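Long-range contacts in putative sugar phosphate isomerase (Acidithiobacillus ferrooxidans, PDB 3L2H), which is of unconfirmed function but, as a member of the cupin family, probably binds a metal ion and may isomerise a sugar phosphate: residues 60-65 against 131-136; 67-72 against 98-103; 74-79 against 114-119. One frame throughout, in Å; residues are numbered along the deposited sequence. Where two conformers were deposited one is given.

Interaction 1: residues 60-65 against 131-136; sequences TEYHLH and YPNQHK
Glu61 meets Gln134 through a nearly straight hydrogen bond, Gln134 NE2 to Glu61 OE2 at 2.8 Å with 170° at the hydrogen; the glutamine amide supplies the N-H that a carboxylate needs. The nitrogen arrives from above the carboxylate, 56° out of its plane. Two waters also donate to Glu61 OE2, so three bonds grip one oxygen. The first water, 2.7 Å from Tyr62 O, also accepts from Asn133 N; the second accepts from Asn133 ND2. An alanine in place of Glu61 would probably leave Gln134 NE2 and both waters without their shared acceptor, freeing the amide to turn. With CG anti to the backbone N, the Glu61 chain is brought against the Tyr131 ring, CG to CD1 3.8 Å, and His63 CB touches the same ring at CE1, 3.7 Å away. Pro132 offers Tyr62 an apolar ring, its CG 4.0 Å from Tyr62 CE2, and the Asn133 amide plane is turned only 10° from that of the Tyr62 ring, with ND2 3.6 Å from Tyr62 CD2. The loop 131-136 is the turn of the hairpin between strands 126-131 and 136-141, where His135 and Lys136 both face Tyr131 in a G1 beta bulge; 60-65 carries the His-X-His of the first cupin motif. Farther out, His63 ND1 donates to Glu61 O, 2.9 Å away and in the ring plane, while NE2 pairs with Glu70.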
ATOM      1  N   THR B  60       4.542 -11.763 -25.640  1.00 18.22           N
ATOM      2  CA  THR B  60       3.989 -12.296 -24.407  1.00 18.42           C
ATOM      3  C   THR B  60       2.972 -13.390 -24.723  1.00 18.29           C
ATOM      4  O   THR B  60       2.756 -13.708 -25.879  1.00 18.16           O
ATOM      5  CB  THR B  60       3.259 -11.153 -23.612  1.00 18.25           C
ATOM      6  OG1 THR B  60       2.969 -11.588 -22.284  1.00 18.59           O
ATOM      7  CG2 THR B  60       1.972 -10.728 -24.345  1.00 18.05           C
ATOM      8  N   GLU B  61       2.396 -14.005 -23.700  1.00 17.41           N
ATOM      9  CA  GLU B  61       1.156 -14.756 -23.891  1.00 16.80           C
ATOM     10  C   GLU B  61       0.030 -13.795 -23.627  1.00 16.29           C
ATOM     11  O   GLU B  61       0.057 -13.061 -22.629  1.00 17.27           O
ATOM     12  CB  GLU B  61       1.053 -15.939 -22.929  1.00 17.86           C
ATOM     13  CG  GLU B  61      -0.330 -16.602 -22.905  1.00 18.60           C
ATOM     14  CD  GLU B  61      -0.723 -17.283 -24.209  1.00 18.81           C
ATOM     15  OE1 GLU B  61       0.159 -17.447 -25.082  1.00 18.92           O
ATOM     16  OE2 GLU B  61      -1.919 -17.692 -24.389  1.00 18.77           O
ATOM     17  N   TYR B  62      -0.937 -13.743 -24.535  1.00 16.32           N
ATOM     18  CA  TYR B  62      -2.156 -12.919 -24.408  1.00 16.24           C
ATOM     19  C   TYR B  62      -2.635 -12.880 -22.973  1.00 15.62           C
ATOM     20  O   TYR B  62      -2.957 -13.922 -22.401  1.00 14.79           O
ATOM     21  CB  TYR B  62      -3.213 -13.516 -25.295  1.00 16.47           C
ATOM     22  CG  TYR B  62      -4.493 -12.735 -25.494  1.00 17.22           C
ATOM     23  CD1 TYR B  62      -4.505 -11.512 -26.164  1.00 17.57           C
ATOM     24  CD2 TYR B  62      -5.695 -13.228 -25.014  1.00 17.76           C
ATOM     25  CE1 TYR B  62      -5.707 -10.808 -26.374  1.00 17.32           C
ATOM     26  CE2 TYR B  62      -6.893 -12.561 -25.226  1.00 18.24           C
ATOM     27  CZ  TYR B  62      -6.890 -11.356 -25.903  1.00 18.38           C
ATOM     28  OH  TYR B  62      -8.063 -10.712 -26.077  1.00 19.39           O
ATOM     29  N   HIS B  63      -2.665 -11.675 -22.383  1.00 16.02           N
ATOM     30  CA  HIS B  63      -2.939 -11.579 -20.955  1.00 15.98           C
ATOM     31  C   HIS B  63      -3.604 -10.264 -20.517  1.00 16.73           C
ATOM     32  O   HIS B  63      -3.596  -9.253 -21.229  1.00 16.09           O
ATOM     33  CB  HIS B  63      -1.629 -11.786 -20.168  1.00 16.42           C
ATOM     34  CG  HIS B  63      -0.686 -10.634 -20.285  1.00 16.84           C
ATOM     35  ND1 HIS B  63       0.306 -10.575 -21.238  1.00 18.67           N
ATOM     36  CD2 HIS B  63      -0.665  -9.432 -19.650  1.00 18.82           C
ATOM     37  CE1 HIS B  63       0.952  -9.427 -21.132  1.00 19.11           C
ATOM     38  NE2 HIS B  63       0.357  -8.694 -20.203  1.00 18.71           N
ATOM     39  N   LEU B  64      -4.152 -10.310 -19.302  1.00 17.29           N
ATOM     40  CA  LEU B  64      -4.842  -9.195 -18.674  1.00 17.92           C
ATOM     41  C   LEU B  64      -4.394  -9.116 -17.231  1.00 17.79           C
ATOM     42  O   LEU B  64      -4.516 -10.094 -16.483  1.00 17.03           O
ATOM     43  CB  LEU B  64      -6.354  -9.431 -18.697  1.00 18.61           C
ATOM     44  CG  LEU B  64      -7.209  -8.356 -18.036  1.00 20.08           C
ATOM     45  CD1 LEU B  64      -7.200  -7.053 -18.829  1.00 21.12           C
ATOM     46  CD2 LEU B  64      -8.638  -8.862 -17.902  1.00 21.63           C
ATOM     47  N   HIS B  65      -3.873  -7.963 -16.827  1.00 18.19           N
ATOM     48  CA  HIS B  65      -3.532  -7.708 -15.422  1.00 17.62           C
ATOM     49  C   HIS B  65      -4.717  -7.086 -14.673  1.00 17.98           C
ATOM     50  O   HIS B  65      -5.396  -6.201 -15.176  1.00 17.34           O
ATOM     51  CB  HIS B  65      -2.387  -6.704 -15.301  1.00 17.88           C
ATOM     52  CG  HIS B  65      -1.052  -7.219 -15.712  1.00 18.34           C
ATOM     53  ND1 HIS B  65      -0.203  -7.835 -14.827  1.00 17.35           N
ATOM     54  CD2 HIS B  65      -0.375  -7.122 -16.881  1.00 19.10           C
ATOM     55  CE1 HIS B  65       0.912  -8.170 -15.457  1.00 18.91           C
ATOM     56  NE2 HIS B  65       0.834  -7.750 -16.702  1.00 19.27           N
ATOM     57  N   TYR B 131      -4.839 -15.426 -18.385  1.00 17.16           N
ATOM     58  CA  TYR B 131      -4.371 -15.891 -19.695  1.00 17.16           C
ATOM     59  C   TYR B 131      -5.552 -16.534 -20.415  1.00 17.26           C
ATOM     60  O   TYR B 131      -5.711 -17.760 -20.406  1.00 19.00           O
ATOM     61  CB  TYR B 131      -3.202 -16.851 -19.532  1.00 17.00           C
ATOM     62  CG  TYR B 131      -2.026 -16.249 -18.820  1.00 17.47           C
ATOM     63  CD1 TYR B 131      -1.175 -15.376 -19.459  1.00 17.34           C
ATOM     64  CD2 TYR B 131      -1.784 -16.545 -17.497  1.00 18.41           C
ATOM     65  CE1 TYR B 131      -0.094 -14.825 -18.822  1.00 17.88           C
ATOM     66  CE2 TYR B 131      -0.704 -15.986 -16.828  1.00 19.32           C
ATOM     67  CZ  TYR B 131       0.146 -15.151 -17.499  1.00 19.74           C
ATOM     68  OH  TYR B 131       1.213 -14.585 -16.826  1.00 22.58           O
ATOM     69  N   PRO B 132      -6.397 -15.711 -21.036  1.00 18.15           N
ATOM     70  CA  PRO B 132      -7.665 -16.277 -21.537  1.00 17.52           C
ATOM     71  C   PRO B 132      -7.498 -17.426 -22.553  1.00 16.99           C
ATOM     72  O   PRO B 132      -8.322 -18.348 -22.553  1.00 17.33           O
ATOM     73  CB  PRO B 132      -8.376 -15.084 -22.167  1.00 17.77           C
ATOM     74  CG  PRO B 132      -7.720 -13.828 -21.546  1.00 18.16           C
ATOM     75  CD  PRO B 132      -6.311 -14.235 -21.193  1.00 17.61           C
ATOM     76  N   ASN B 133      -6.455 -17.396 -23.375  1.00 17.60           N
ATOM     77  CA  ASN B 133      -6.284 -18.421 -24.420  1.00 18.00           C
ATOM     78  C   ASN B 133      -5.810 -19.739 -23.848  1.00 18.18           C
ATOM     79  O   ASN B 133      -5.979 -20.790 -24.510  1.00 18.84           O
ATOM     80  CB  ASN B 133      -5.354 -17.962 -25.556  1.00 18.24           C
ATOM     81  CG  ASN B 133      -5.970 -16.824 -26.383  1.00 19.23           C
ATOM     82  OD1 ASN B 133      -7.195 -16.600 -26.345  1.00 20.96           O
ATOM     83  ND2 ASN B 133      -5.140 -16.113 -27.103  1.00 19.66           N
ATOM     84  N   GLN B 134      -5.282 -19.709 -22.632  1.00 16.96           N
ATOM     85  CA  GLN B 134      -4.914 -20.910 -21.946  1.00 17.96           C
ATOM     86  C   GLN B 134      -5.970 -21.325 -20.886  1.00 16.22           C
ATOM     87  O   GLN B 134      -5.776 -22.322 -20.255  1.00 15.59           O
ATOM     88  CB  GLN B 134      -3.542 -20.755 -21.261  1.00 19.24           C
ATOM     89  CG  GLN B 134      -2.417 -20.274 -22.231  1.00 20.70           C
ATOM     90  CD  GLN B 134      -2.316 -21.114 -23.465  1.00 22.03           C
ATOM     91  OE1 GLN B 134      -2.473 -22.340 -23.404  1.00 25.74           O
ATOM     92  NE2 GLN B 134      -2.076 -20.488 -24.606  1.00 22.92           N
ATOM     93  N   HIS B 135      -7.031 -20.545 -20.691  1.00 15.42           N
ATOM     94  CA  HIS B 135      -8.056 -20.848 -19.689  1.00 16.52           C
ATOM     95  C   HIS B 135      -7.449 -20.913 -18.281  1.00 16.11           C
ATOM     96  O   HIS B 135      -7.814 -21.776 -17.475  1.00 16.84           O
ATOM     97  CB  HIS B 135      -8.767 -22.162 -20.075  1.00 17.12           C
ATOM     98  CG  HIS B 135     -10.139 -22.312 -19.531  1.00 18.54           C
ATOM     99  ND1 HIS B 135     -10.497 -23.356 -18.689  1.00 20.06           N
ATOM    100  CD2 HIS B 135     -11.251 -21.559 -19.693  1.00 20.15           C
ATOM    101  CE1 HIS B 135     -11.785 -23.251 -18.401  1.00 20.87           C
ATOM    102  NE2 HIS B 135     -12.261 -22.157 -18.969  1.00 19.17           N
ATOM    103  N   LYS B 136      -6.527 -19.992 -17.995  1.00 15.63           N
ATOM    104  CA  LYS B 136      -5.851 -19.955 -16.701  1.00 15.83           C
ATOM    105  C   LYS B 136      -5.840 -18.566 -16.060  1.00 15.25           C
ATOM    106  O   LYS B 136      -5.737 -17.567 -16.742  1.00 14.86           O
ATOM    107  CB  LYS B 136      -4.394 -20.437 -16.848  1.00 17.08           C
ATOM    108  CG  LYS B 136      -4.267 -21.942 -17.177  1.00 18.19           C
ATOM    109  CD  LYS B 136      -2.894 -22.283 -17.494  1.00 20.20           C
ATOM    110  CE  LYS B 136      -2.767 -23.678 -18.201  1.00 21.48           C
ATOM    111  NZ  LYS B 136      -3.648 -24.692 -17.604  1.00 19.14           N
TER
HETATM  112  O   HOH W   1      -3.899 -16.321 -23.024  1.00 15.35           O
HETATM  113  O   HOH W   2      -2.378 -17.028 -26.948  1.00 20.28           O

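Interaction 2: residues 67-72 against 98-103. With EDO (1,2-ethanediol), chain N.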
ATOM      1  N   TYR B  67      -4.180  -5.710 -11.408  1.00 17.59           N
ATOM      2  CA  TYR B  67      -3.635  -4.679 -10.506  1.00 17.44           C
ATOM      3  C   TYR B  67      -2.432  -3.918 -11.056  1.00 18.18           C
ATOM      4  O   TYR B  67      -2.274  -2.721 -10.766  1.00 20.28           O
ATOM      5  CB  TYR B  67      -3.238  -5.313  -9.138  1.00 17.33           C
ATOM      6  CG  TYR B  67      -4.437  -5.677  -8.319  1.00 16.87           C
ATOM      7  CD1 TYR B  67      -5.054  -4.734  -7.505  1.00 16.67           C
ATOM      8  CD2 TYR B  67      -5.000  -6.931  -8.408  1.00 16.80           C
ATOM      9  CE1 TYR B  67      -6.203  -5.067  -6.790  1.00 16.76           C
ATOM     10  CE2 TYR B  67      -6.168  -7.288  -7.687  1.00 16.14           C
ATOM     11  CZ  TYR B  67      -6.743  -6.369  -6.881  1.00 16.35           C
ATOM     12  OH  TYR B  67      -7.885  -6.666  -6.171  1.00 15.46           O
ATOM     13  N   GLU B  68      -1.553  -4.579 -11.783  1.00 16.41           N
ATOM     14  CA  GLU B  68      -0.400  -3.884 -12.369  1.00 17.35           C
ATOM     15  C   GLU B  68      -0.713  -3.229 -13.722  1.00 18.14           C
ATOM     16  O   GLU B  68      -1.241  -3.882 -14.633  1.00 18.91           O
ATOM     17  CB  GLU B  68       0.795  -4.817 -12.567  1.00 17.58           C
ATOM     18  CG  GLU B  68       1.518  -5.290 -11.295  1.00 18.02           C
ATOM     19  CD  GLU B  68       2.722  -6.175 -11.572  1.00 19.01           C
ATOM     20  OE1 GLU B  68       2.970  -6.522 -12.753  1.00 19.21           O
ATOM     21  OE2 GLU B  68       3.480  -6.523 -10.608  1.00 19.86           O
ATOM     22  N   GLU B  69      -0.417  -1.930 -13.841  1.00 16.56           N
ATOM     23  CA  GLU B  69      -0.446  -1.253 -15.127  1.00 15.90           C
ATOM     24  C   GLU B  69       0.760  -1.649 -15.985  1.00 16.21           C
ATOM     25  O   GLU B  69       1.811  -2.029 -15.473  1.00 15.66           O
ATOM     26  CB  GLU B  69      -0.485   0.281 -14.918  1.00 16.30           C
ATOM     27  CG  GLU B  69      -1.849   0.674 -14.344  1.00 17.85           C
ATOM     28  CD  GLU B  69      -2.031   2.151 -14.181  1.00 18.02           C
ATOM     29  OE1 GLU B  69      -1.008   2.849 -14.133  1.00 17.48           O
ATOM     30  OE2 GLU B  69      -3.204   2.584 -14.082  1.00 18.35           O
ATOM     31  N   GLU B  70       0.608  -1.535 -17.303  1.00 15.34           N
ATOM     32  CA  GLU B  70       1.647  -1.911 -18.242  1.00 17.29           C
ATOM     33  C   GLU B  70       1.528  -0.946 -19.423  1.00 16.46           C
ATOM     34  O   GLU B  70       0.421  -0.501 -19.716  1.00 16.29           O
ATOM     35  CB  GLU B  70       1.390  -3.357 -18.698  1.00 20.09           C
ATOM     36  CG  GLU B  70       2.325  -3.919 -19.636  1.00 24.07           C
ATOM     37  CD  GLU B  70       2.151  -5.437 -19.791  1.00 25.51           C
ATOM     38  OE1 GLU B  70       1.010  -6.002 -19.746  1.00 26.93           O
ATOM     39  OE2 GLU B  70       3.202  -6.044 -19.942  1.00 28.60           O
ATOM     40  N   ALA B  71       2.629  -0.673 -20.117  1.00 14.97           N
ATOM     41  CA  ALA B  71       2.600   0.136 -21.325  1.00 14.84           C
ATOM     42  C   ALA B  71       3.749  -0.234 -22.249  1.00 14.88           C
ATOM     43  O   ALA B  71       4.751  -0.809 -21.802  1.00 14.99           O
ATOM     44  CB  ALA B  71       2.658   1.636 -20.980  1.00 14.36           C
ATOM     45  N   VAL B  72       3.612   0.118 -23.533  1.00 14.97           N
ATOM     46  CA  VAL B  72       4.606  -0.201 -24.557  1.00 15.41           C
ATOM     47  C   VAL B  72       4.866   1.019 -25.407  1.00 15.24           C
ATOM     48  O   VAL B  72       3.924   1.706 -25.802  1.00 15.92           O
ATOM     49  CB  VAL B  72       4.170  -1.364 -25.463  1.00 15.46           C
ATOM     50  CG1 VAL B  72       5.271  -1.668 -26.521  1.00 15.41           C
ATOM     51  CG2 VAL B  72       3.822  -2.635 -24.651  1.00 15.19           C
ATOM     52  N   PHE B  98      -2.069   0.083 -20.730  1.00 14.99           N
ATOM     53  CA  PHE B  98      -3.099  -0.798 -20.196  1.00 15.90           C
ATOM     54  C   PHE B  98      -3.420  -0.507 -18.745  1.00 16.97           C
ATOM     55  O   PHE B  98      -2.726  -0.995 -17.831  1.00 16.87           O
ATOM     56  CB  PHE B  98      -2.663  -2.248 -20.346  1.00 16.70           C
ATOM     57  CG  PHE B  98      -2.448  -2.639 -21.771  1.00 17.00           C
ATOM     58  CD1 PHE B  98      -3.516  -3.041 -22.543  1.00 17.29           C
ATOM     59  CD2 PHE B  98      -1.208  -2.555 -22.354  1.00 17.54           C
ATOM     60  CE1 PHE B  98      -3.333  -3.346 -23.860  1.00 17.17           C
ATOM     61  CE2 PHE B  98      -1.025  -2.914 -23.657  1.00 16.79           C
ATOM     62  CZ  PHE B  98      -2.102  -3.279 -24.413  1.00 16.86           C
ATOM     63  N   PRO B  99      -4.476   0.289 -18.523  1.00 17.40           N
ATOM     64  CA  PRO B  99      -5.030   0.406 -17.193  1.00 18.17           C
ATOM     65  C   PRO B  99      -5.458  -0.999 -16.725  1.00 19.05           C
ATOM     66  O   PRO B  99      -5.717  -1.879 -17.539  1.00 17.84           O
ATOM     67  CB  PRO B  99      -6.244   1.328 -17.396  1.00 18.50           C
ATOM     68  CG  PRO B  99      -5.957   2.073 -18.677  1.00 17.80           C
ATOM     69  CD  PRO B  99      -5.220   1.090 -19.517  1.00 17.74           C
ATOM     70  N   CYS B 100      -5.489  -1.205 -15.427  0.80 20.63           N
ATOM     71  CA  CYS B 100      -5.935  -2.491 -14.889  0.80 22.43           C
ATOM     72  C   CYS B 100      -7.292  -2.903 -15.411  0.80 21.93           C
ATOM     73  O   CYS B 100      -8.174  -2.096 -15.529  0.80 19.21           O
ATOM     74  CB  CYS B 100      -5.995  -2.395 -13.394  0.80 24.10           C
ATOM     75  SG  CYS B 100      -4.394  -2.259 -12.788  0.80 28.82           S
ATOM     76  N   HIS B 101      -7.450  -4.193 -15.685  1.00 22.19           N
ATOM     77  CA  HIS B 101      -8.703  -4.767 -16.220  1.00 23.12           C
ATOM     78  C   HIS B 101      -9.243  -4.205 -17.521  1.00 23.65           C
ATOM     79  O   HIS B 101     -10.410  -4.490 -17.867  1.00 25.40           O
ATOM     80  CB  HIS B 101      -9.881  -4.549 -15.259  1.00 25.02           C
ATOM     81  CG  HIS B 101      -9.728  -5.213 -13.955  1.00 25.47           C
ATOM     82  ND1 HIS B 101     -10.114  -6.522 -13.762  1.00 26.51           N
ATOM     83  CD2 HIS B 101      -9.273  -4.757 -12.760  1.00 26.55           C
ATOM     84  CE1 HIS B 101      -9.897  -6.848 -12.495  1.00 27.23           C
ATOM     85  NE2 HIS B 101      -9.374  -5.802 -11.866  1.00 26.90           N
ATOM     86  N   ALA B 102      -8.461  -3.454 -18.257  1.00 21.55           N
ATOM     87  CA  ALA B 102      -8.980  -2.743 -19.402  1.00 20.65           C
ATOM     88  C   ALA B 102      -9.071  -3.614 -20.635  1.00 20.46           C
ATOM     89  O   ALA B 102     -10.101  -3.614 -21.292  1.00 19.67           O
ATOM     90  CB  ALA B 102      -8.117  -1.514 -19.689  1.00 20.09           C
ATOM     91  N   ALA B 103      -8.010  -4.355 -20.964  1.00 19.06           N
ATOM     92  CA  ALA B 103      -8.009  -5.140 -22.186  1.00 18.28           C
ATOM     93  C   ALA B 103      -6.889  -6.185 -22.175  1.00 17.50           C
ATOM     94  O   ALA B 103      -5.739  -5.848 -21.880  1.00 18.56           O
ATOM     95  CB  ALA B 103      -7.834  -4.226 -23.370  1.00 17.69           C
TER
HETATM   96  C1  EDO N 165       4.511  -7.116 -22.895  1.00 29.66           C
HETATM   97  O1  EDO N 165       3.477  -7.462 -21.948  1.00 29.55           O
HETATM   98  C2  EDO N 165       3.954  -6.247 -23.996  1.00 29.06           C
HETATM   99  O2  EDO N 165       3.226  -7.106 -24.902  1.00 28.94           O
HETATM  100  O   HOH W   3      -2.222  -3.727 -17.168  1.00 19.21           O
HETATM  101  O   HOH W   4      -5.385   1.120 -13.714  1.00 22.53           O
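Glu70 and Phe98 form an antiparallel hydrogen-bonded pair in the cupin beta-barrel, joining strand 70-76 to strand 95-98, an edge strand of the sheet within this chain. Phe98 N donates to Glu70 O at 2.8 Å, whereas the return bond from Glu70 N to Phe98 O is weak at 3.4 Å. Beyond this pair the ladder gives way: Glu69 CA makes a CH...O contact with Phe98 O, and a water donates to both Phe98 O and Glu68 O, 2.7 Å from the latter. Pro99, which has no N-H to offer, begins a type II turn closed by Ala102 N to Pro99 O at 3.2 Å; His101 takes the positive phi of 57° that its third position requires. Glu70 and Phe98 project from the same face of the sheet. There the flat Phe98 ring stacks on His105, with Glu70 O near the ring plane at its edge. Glu69 turns its carboxylate to a neighbouring subunit, the third, where backbone N-H groups of Arg44 and His45 hold it; its OE2 also accepts from a water that in turn accepts a hydrogen bond from Cys100 N. The Glu70 chain, with CG anti to the backbone N, is extended beyond CG, which carries its carboxylate from the strand to a bound 1,2-ethanediol, probably from the crystallisation liquor. O1 of that molecule is modelled 2.5 Å from Glu70 OE2, so short that the exact length is doubtful.

Interaction 3: residues 74-79 against 114-119; sequences VLSGKG and TLVCLV
Leu115 lies against residues 76-79, with its CB and both methyls in contact. Its CB lies 4.0 Å from Lys78 O, and CG, set anti to the backbone N (chi1 173°), stays near the same oxygen. There the branches part. CD1 sits 3.6 Å from Ser76 O and 3.9 Å from CG1 of Val74, the Leu115 and Val74 side chains crossing at about a right angle; CD2 ends 4.0 Å from Gly79 CA. A CB on Gly79 would strike that methyl, and one on Gly77 would clash with Thr114 O, so glycine suits both places; Gly77 also has a positive phi of 74°. The two backbones belong to neighbouring antiparallel strands of the cupin barrel, 70-76 and 115-122, and their pairing is interrupted by a classic beta bulge. Leu75 and Ser76 both face Val116, whose O accepts from Leu75 N at 2.8 Å and from Ser76 N at 3.1 Å, both in the carbonyl plane. Val116 N answers with a straight bond to Ser76 O, 2.9 Å long and 178° at the hydrogen. The bulge brings Leu75 toward the partner strand, where its CD1 packs 4.0 Å from Leu118 CG, and Tyr73 of a neighbouring subunit, the third, lies against both leucines. Ser76, small and polar, sets OG beside Val116 CB and donates to a water that bonds in turn to Thr114 O.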
ATOM      1  N   VAL B  74       6.960   2.036 -28.912  1.00 15.44           N
ATOM      2  CA  VAL B  74       7.672   1.403 -30.033  1.00 15.61           C
ATOM      3  C   VAL B  74       8.818   2.284 -30.476  1.00 16.08           C
ATOM      4  O   VAL B  74       8.608   3.435 -30.831  1.00 16.17           O
ATOM      5  CB  VAL B  74       6.757   1.135 -31.217  1.00 15.68           C
ATOM      6  CG1 VAL B  74       7.539   0.424 -32.369  1.00 16.03           C
ATOM      7  CG2 VAL B  74       5.535   0.302 -30.803  1.00 14.63           C
ATOM      8  N   LEU B  75      10.029   1.736 -30.456  1.00 16.51           N
ATOM      9  CA  LEU B  75      11.220   2.456 -30.887  1.00 16.60           C
ATOM     10  C   LEU B  75      11.549   2.197 -32.351  1.00 16.69           C
ATOM     11  O   LEU B  75      11.952   3.120 -33.042  1.00 14.58           O
ATOM     12  CB  LEU B  75      12.418   2.086 -30.011  1.00 16.40           C
ATOM     13  CG  LEU B  75      12.288   2.489 -28.534  1.00 17.23           C
ATOM     14  CD1 LEU B  75      13.469   1.915 -27.673  1.00 16.76           C
ATOM     15  CD2 LEU B  75      12.159   4.002 -28.349  1.00 16.15           C
ATOM     16  N   SER B  76      11.441   0.950 -32.814  1.00 17.20           N
ATOM     17  CA  SER B  76      11.680   0.683 -34.240  1.00 17.35           C
ATOM     18  C   SER B  76      11.006  -0.587 -34.671  1.00 17.84           C
ATOM     19  O   SER B  76      10.629  -1.439 -33.842  1.00 17.24           O
ATOM     20  CB  SER B  76      13.172   0.596 -34.590  1.00 18.27           C
ATOM     21  OG  SER B  76      13.781  -0.517 -34.016  1.00 18.71           O
ATOM     22  N   GLY B  77      10.863  -0.697 -35.988  1.00 18.07           N
ATOM     23  CA  GLY B  77      10.163  -1.787 -36.618  1.00 18.37           C
ATOM     24  C   GLY B  77       8.651  -1.685 -36.476  1.00 18.84           C
ATOM     25  O   GLY B  77       8.130  -0.671 -35.995  1.00 19.04           O
ATOM     26  N   LYS B  78       7.966  -2.766 -36.857  1.00 19.26           N
ATOM     27  CA  LYS B  78       6.512  -2.819 -36.908  1.00 19.85           C
ATOM     28  C   LYS B  78       5.968  -4.071 -36.279  1.00 19.51           C
ATOM     29  O   LYS B  78       6.634  -5.080 -36.240  1.00 17.85           O
ATOM     30  CB  LYS B  78       6.062  -2.767 -38.365  1.00 21.57           C
ATOM     31  CG  LYS B  78       6.483  -1.501 -39.086  1.00 23.04           C
ATOM     32  CD  LYS B  78       6.099  -1.512 -40.551  1.00 24.58           C
ATOM     33  CE  LYS B  78       6.158  -0.083 -41.172  1.00 25.54           C
ATOM     34  NZ  LYS B  78       6.035  -0.110 -42.699  1.00 26.39           N
ATOM     35  N   GLY B  79       4.733  -3.998 -35.785  1.00 19.37           N
ATOM     36  CA  GLY B  79       4.100  -5.142 -35.149  1.00 19.12           C
ATOM     37  C   GLY B  79       2.607  -5.115 -35.327  1.00 18.87           C
ATOM     38  O   GLY B  79       2.062  -4.193 -35.921  1.00 18.49           O
ATOM     39  N   THR B 114      13.487  -6.383 -36.945  1.00 19.59           N
ATOM     40  CA  THR B 114      13.285  -6.573 -35.516  1.00 19.58           C
ATOM     41  C   THR B 114      12.326  -5.530 -34.979  1.00 18.04           C
ATOM     42  O   THR B 114      12.431  -4.359 -35.334  1.00 17.93           O
ATOM     43  CB  THR B 114      14.629  -6.406 -34.756  1.00 20.05           C
ATOM     44  OG1 THR B 114      15.606  -7.230 -35.408  1.00 20.39           O
ATOM     45  CG2 THR B 114      14.471  -6.758 -33.240  1.00 19.44           C
ATOM     46  N   LEU B 115      11.440  -5.945 -34.082  1.00 16.87           N
ATOM     47  CA  LEU B 115      10.543  -5.003 -33.401  1.00 16.50           C
ATOM     48  C   LEU B 115      11.198  -4.647 -32.099  1.00 16.87           C
ATOM     49  O   LEU B 115      11.470  -5.548 -31.293  1.00 17.07           O
ATOM     50  CB  LEU B 115       9.171  -5.621 -33.211  1.00 16.07           C
ATOM     51  CG  LEU B 115       8.141  -4.865 -32.369  1.00 16.47           C
ATOM     52  CD1 LEU B 115       7.856  -3.461 -32.927  1.00 15.99           C
ATOM     53  CD2 LEU B 115       6.826  -5.665 -32.288  1.00 15.94           C
ATOM     54  N   VAL B 116      11.474  -3.352 -31.881  1.00 16.06           N
ATOM     55  CA  VAL B 116      12.178  -2.911 -30.684  1.00 15.72           C
ATOM     56  C   VAL B 116      11.312  -1.909 -29.899  1.00 15.87           C
ATOM     57  O   VAL B 116      10.865  -0.907 -30.431  1.00 15.53           O
ATOM     58  CB  VAL B 116      13.574  -2.316 -31.022  1.00 15.55           C
ATOM     59  CG1 VAL B 116      14.349  -1.901 -29.757  1.00 15.70           C
ATOM     60  CG2 VAL B 116      14.375  -3.330 -31.879  1.00 15.38           C
ATOM     61  N   CYS B 117      11.036  -2.236 -28.644  1.00 15.22           N
ATOM     62  CA  CYS B 117      10.146  -1.467 -27.791  1.00 16.25           C
ATOM     63  C   CYS B 117      10.683  -1.290 -26.399  1.00 16.24           C
ATOM     64  O   CYS B 117      11.488  -2.089 -25.917  1.00 16.09           O
ATOM     65  CB  CYS B 117       8.809  -2.201 -27.576  1.00 16.15           C
ATOM     66  SG  CYS B 117       7.922  -2.568 -29.122  1.00 19.34           S
ATOM     67  N   LEU B 118      10.185  -0.248 -25.761  1.00 16.69           N
ATOM     68  CA  LEU B 118      10.303  -0.072 -24.341  1.00 18.16           C
ATOM     69  C   LEU B 118       9.022  -0.608 -23.728  1.00 18.31           C
ATOM     70  O   LEU B 118       7.920  -0.261 -24.183  1.00 19.06           O
ATOM     71  CB  LEU B 118      10.431   1.393 -23.958  1.00 19.84           C
ATOM     72  CG  LEU B 118      11.761   2.064 -24.004  1.00 21.73           C
ATOM     73  CD1 LEU B 118      11.534   3.512 -23.533  1.00 22.21           C
ATOM     74  CD2 LEU B 118      12.780   1.270 -23.121  1.00 21.65           C
ATOM     75  N   VAL B 119       9.157  -1.514 -22.773  1.00 17.76           N
ATOM     76  CA  VAL B 119       8.051  -2.011 -21.999  1.00 17.82           C
ATOM     77  C   VAL B 119       8.192  -1.468 -20.556  1.00 18.04           C
ATOM     78  O   VAL B 119       9.246  -1.620 -19.911  1.00 17.31           O
ATOM     79  CB  VAL B 119       7.963  -3.547 -22.040  1.00 18.89           C
ATOM     80  CG1 VAL B 119       6.826  -4.010 -21.130  1.00 19.10           C
ATOM     81  CG2 VAL B 119       7.744  -4.026 -23.482  1.00 18.75           C
TER
HETATM   82  O   HOH W   5      14.121  -2.417 -35.965  1.00 20.63           O

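Interactions 1 and 2, with centres about 13 Å apart, meet where a cupin usually holds its metal: His63 NE2 lies 2.8 Å from Glu70 OE1, a probable hydrogen bond, and a backbone hydrogen bond of 2.9 Å joins His101 N to His65 O. His63, His65, Glu70 and His105 resemble the metal ligands of a cupin, although the pocket here holds 1,2-ethanediol, probably from the crystallisation liquor, bonded also to His105 and Ser59. Interaction 3 continues strand 70-76 away from that site; its centre is about 19 Å from that of interaction 2, which it touches through Val72 CG1 and Cys117 CB at 3.7 Å. Interactions 1 and 3 do not touch. Interactions 2 and 3 both face the third subunit.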